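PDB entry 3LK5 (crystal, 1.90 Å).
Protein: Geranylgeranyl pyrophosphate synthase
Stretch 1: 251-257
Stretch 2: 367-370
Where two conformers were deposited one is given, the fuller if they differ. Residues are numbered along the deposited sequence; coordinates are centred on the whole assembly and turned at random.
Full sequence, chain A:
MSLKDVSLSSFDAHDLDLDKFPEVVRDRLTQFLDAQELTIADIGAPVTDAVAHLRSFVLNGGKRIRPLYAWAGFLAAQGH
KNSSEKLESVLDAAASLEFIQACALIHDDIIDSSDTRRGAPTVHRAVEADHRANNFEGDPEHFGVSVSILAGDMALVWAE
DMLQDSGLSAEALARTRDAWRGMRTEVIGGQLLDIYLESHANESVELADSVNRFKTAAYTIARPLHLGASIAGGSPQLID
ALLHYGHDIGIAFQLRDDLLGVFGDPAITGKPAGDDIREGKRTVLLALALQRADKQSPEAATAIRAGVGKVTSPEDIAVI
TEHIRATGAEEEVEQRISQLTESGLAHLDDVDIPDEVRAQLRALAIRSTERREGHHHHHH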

# COMPACT_ATOMS: atom_id res chain seq x y z
N ILE A 251 -4.43 -24.32 0.26
CA ILE A 251 -3.97 -24.82 1.57
C ILE A 251 -2.90 -25.91 1.34
O ILE A 251 -1.83 -25.88 1.95
CB ILE A 251 -5.13 -25.33 2.48
CG1 ILE A 251 -6.02 -24.14 2.93
CG2 ILE A 251 -4.59 -26.11 3.73
CD1 ILE A 251 -7.38 -24.58 3.41
N ALA A 252 -3.19 -26.86 0.44
CA ALA A 252 -2.22 -27.93 0.16
C ALA A 252 -0.88 -27.37 -0.31
O ALA A 252 0.19 -27.87 0.04
CB ALA A 252 -2.80 -28.92 -0.88
N PHE A 253 -0.94 -26.31 -1.15
CA PHE A 253 0.28 -25.68 -1.63
C PHE A 253 1.11 -25.12 -0.46
O PHE A 253 2.33 -25.31 -0.44
CB PHE A 253 -0.10 -24.55 -2.63
CG PHE A 253 1.01 -23.61 -2.96
CD1 PHE A 253 1.98 -23.96 -3.91
CD2 PHE A 253 1.08 -22.35 -2.35
CE1 PHE A 253 3.01 -23.06 -4.26
CE2 PHE A 253 2.13 -21.44 -2.67
CZ PHE A 253 3.09 -21.81 -3.63
N GLN A 254 0.48 -24.44 0.50
CA GLN A 254 1.24 -23.90 1.63
C GLN A 254 1.83 -25.05 2.46
O GLN A 254 2.97 -24.97 2.93
CB GLN A 254 0.38 -23.07 2.57
CG GLN A 254 1.26 -22.40 3.65
CD GLN A 254 2.34 -21.56 3.04
OE1 GLN A 254 2.05 -20.73 2.19
NE2 GLN A 254 3.60 -21.78 3.43
N LEU A 255 1.02 -26.08 2.66
CA LEU A 255 1.55 -27.28 3.41
C LEU A 255 2.77 -27.89 2.73
O LEU A 255 3.75 -28.24 3.40
CB LEU A 255 0.48 -28.33 3.62
CG LEU A 255 -0.74 -27.91 4.48
CD1 LEU A 255 -1.75 -29.08 4.46
CD2 LEU A 255 -0.33 -27.55 5.92
N ARG A 256 2.72 -28.01 1.40
CA ARG A 256 3.88 -28.51 0.64
C ARG A 256 5.07 -27.57 0.83
O ARG A 256 6.22 -28.02 1.00
CB ARG A 256 3.57 -28.65 -0.87
CG ARG A 256 4.80 -29.08 -1.74
CD ARG A 256 5.44 -30.43 -1.24
NE ARG A 256 4.48 -31.51 -1.41
CZ ARG A 256 4.46 -32.66 -0.72
NH1 ARG A 256 5.37 -32.90 0.22
NH2 ARG A 256 3.51 -33.56 -0.99
N ASP A 257 4.80 -26.27 0.76
CA ASP A 257 5.85 -25.27 0.95
C ASP A 257 6.49 -25.34 2.37
O ASP A 257 7.71 -25.18 2.51
CB ASP A 257 5.29 -23.85 0.66
CG ASP A 257 5.38 -23.47 -0.83
OD1 ASP A 257 5.75 -24.32 -1.69
OD2 ASP A 257 5.08 -22.30 -1.17
N ARG A 367 1.45 -30.00 -9.84
CA ARG A 367 2.73 -29.31 -9.66
C ARG A 367 2.81 -28.57 -8.31
O ARG A 367 3.83 -28.69 -7.63
CB ARG A 367 3.04 -28.35 -10.83
CG ARG A 367 3.05 -28.99 -12.22
CD ARG A 367 4.04 -28.31 -13.17
NE ARG A 367 3.62 -28.36 -14.57
CZ ARG A 367 3.36 -29.47 -15.25
NH1 ARG A 367 3.46 -30.66 -14.67
NH2 ARG A 367 2.98 -29.39 -16.52
N SER A 368 1.77 -27.81 -7.94
CA SER A 368 1.76 -27.00 -6.71
C SER A 368 1.88 -27.80 -5.39
O SER A 368 2.47 -27.33 -4.41
CB SER A 368 0.49 -26.16 -6.63
OG SER A 368 0.40 -25.21 -7.68
N THR A 369 1.29 -28.99 -5.38
CA THR A 369 1.08 -29.73 -4.14
C THR A 369 1.84 -31.06 -4.12
O THR A 369 2.14 -31.58 -3.05
CB THR A 369 -0.42 -30.02 -3.91
OG1 THR A 369 -0.84 -31.03 -4.83
CG2 THR A 369 -1.27 -28.78 -4.14
N GLU A 370 2.13 -31.58 -5.32
CA GLU A 370 2.56 -32.99 -5.58
C GLU A 370 1.94 -34.05 -4.67
O GLU A 370 0.73 -34.32 -4.75
CB GLU A 370 4.08 -33.11 -5.60
CG GLU A 370 4.69 -32.71 -6.93
CD GLU A 370 5.75 -31.64 -6.78
OE1 GLU A 370 5.84 -31.04 -5.67
OE2 GLU A 370 6.48 -31.40 -7.78
O HOH W 1 5.10 -26.31 -3.89

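Stretch 1 is about two turns of a helix that runs on at both ends, and it meets Ser368, Thr369 and Glu370 of stretch 2 through Ala252, Phe253 and Arg256; Ile251 and Gln254 point away from the contact, and Leu255 is out of reach. Ala252 directs its methyl toward stretch 2, where CB lies 3.6 Å from Thr369 CG2. Both residues are buried, and a methyl suits this close nonpolar contact. The CA atoms of Phe253 and Thr369 are 4.8 Å apart. Phe253, with chi1 in the t well, brings its ring edge to Ser368. Its CD1 is 3.4 Å from Ser368 O, near the ring plane, and 3.8 Å from Ser368 CB, so the ring meets the Ser368 carbonyl with its edge, where its C-H groups carry a slight positive charge.

The polar anchor is Arg256. From a CB directed toward stretch 2, chi1 t followed by chi2 and chi3 p folds the chain so that the guanidinium meets Thr369 O edge-on. Arg256 NE donates to Thr369 O at 2.9 Å, and Arg256 NH2 to the same oxygen at 3.2 Å, the former more nearly linear. Glu370 OE1, in a poorly ordered residue, stays 4.5 Å from Arg256 NE, too far for a salt bridge. Finally, a water O lies 3.0 Å from Asp257 OD1 and 2.9 Å from Ser368 O, donating to both.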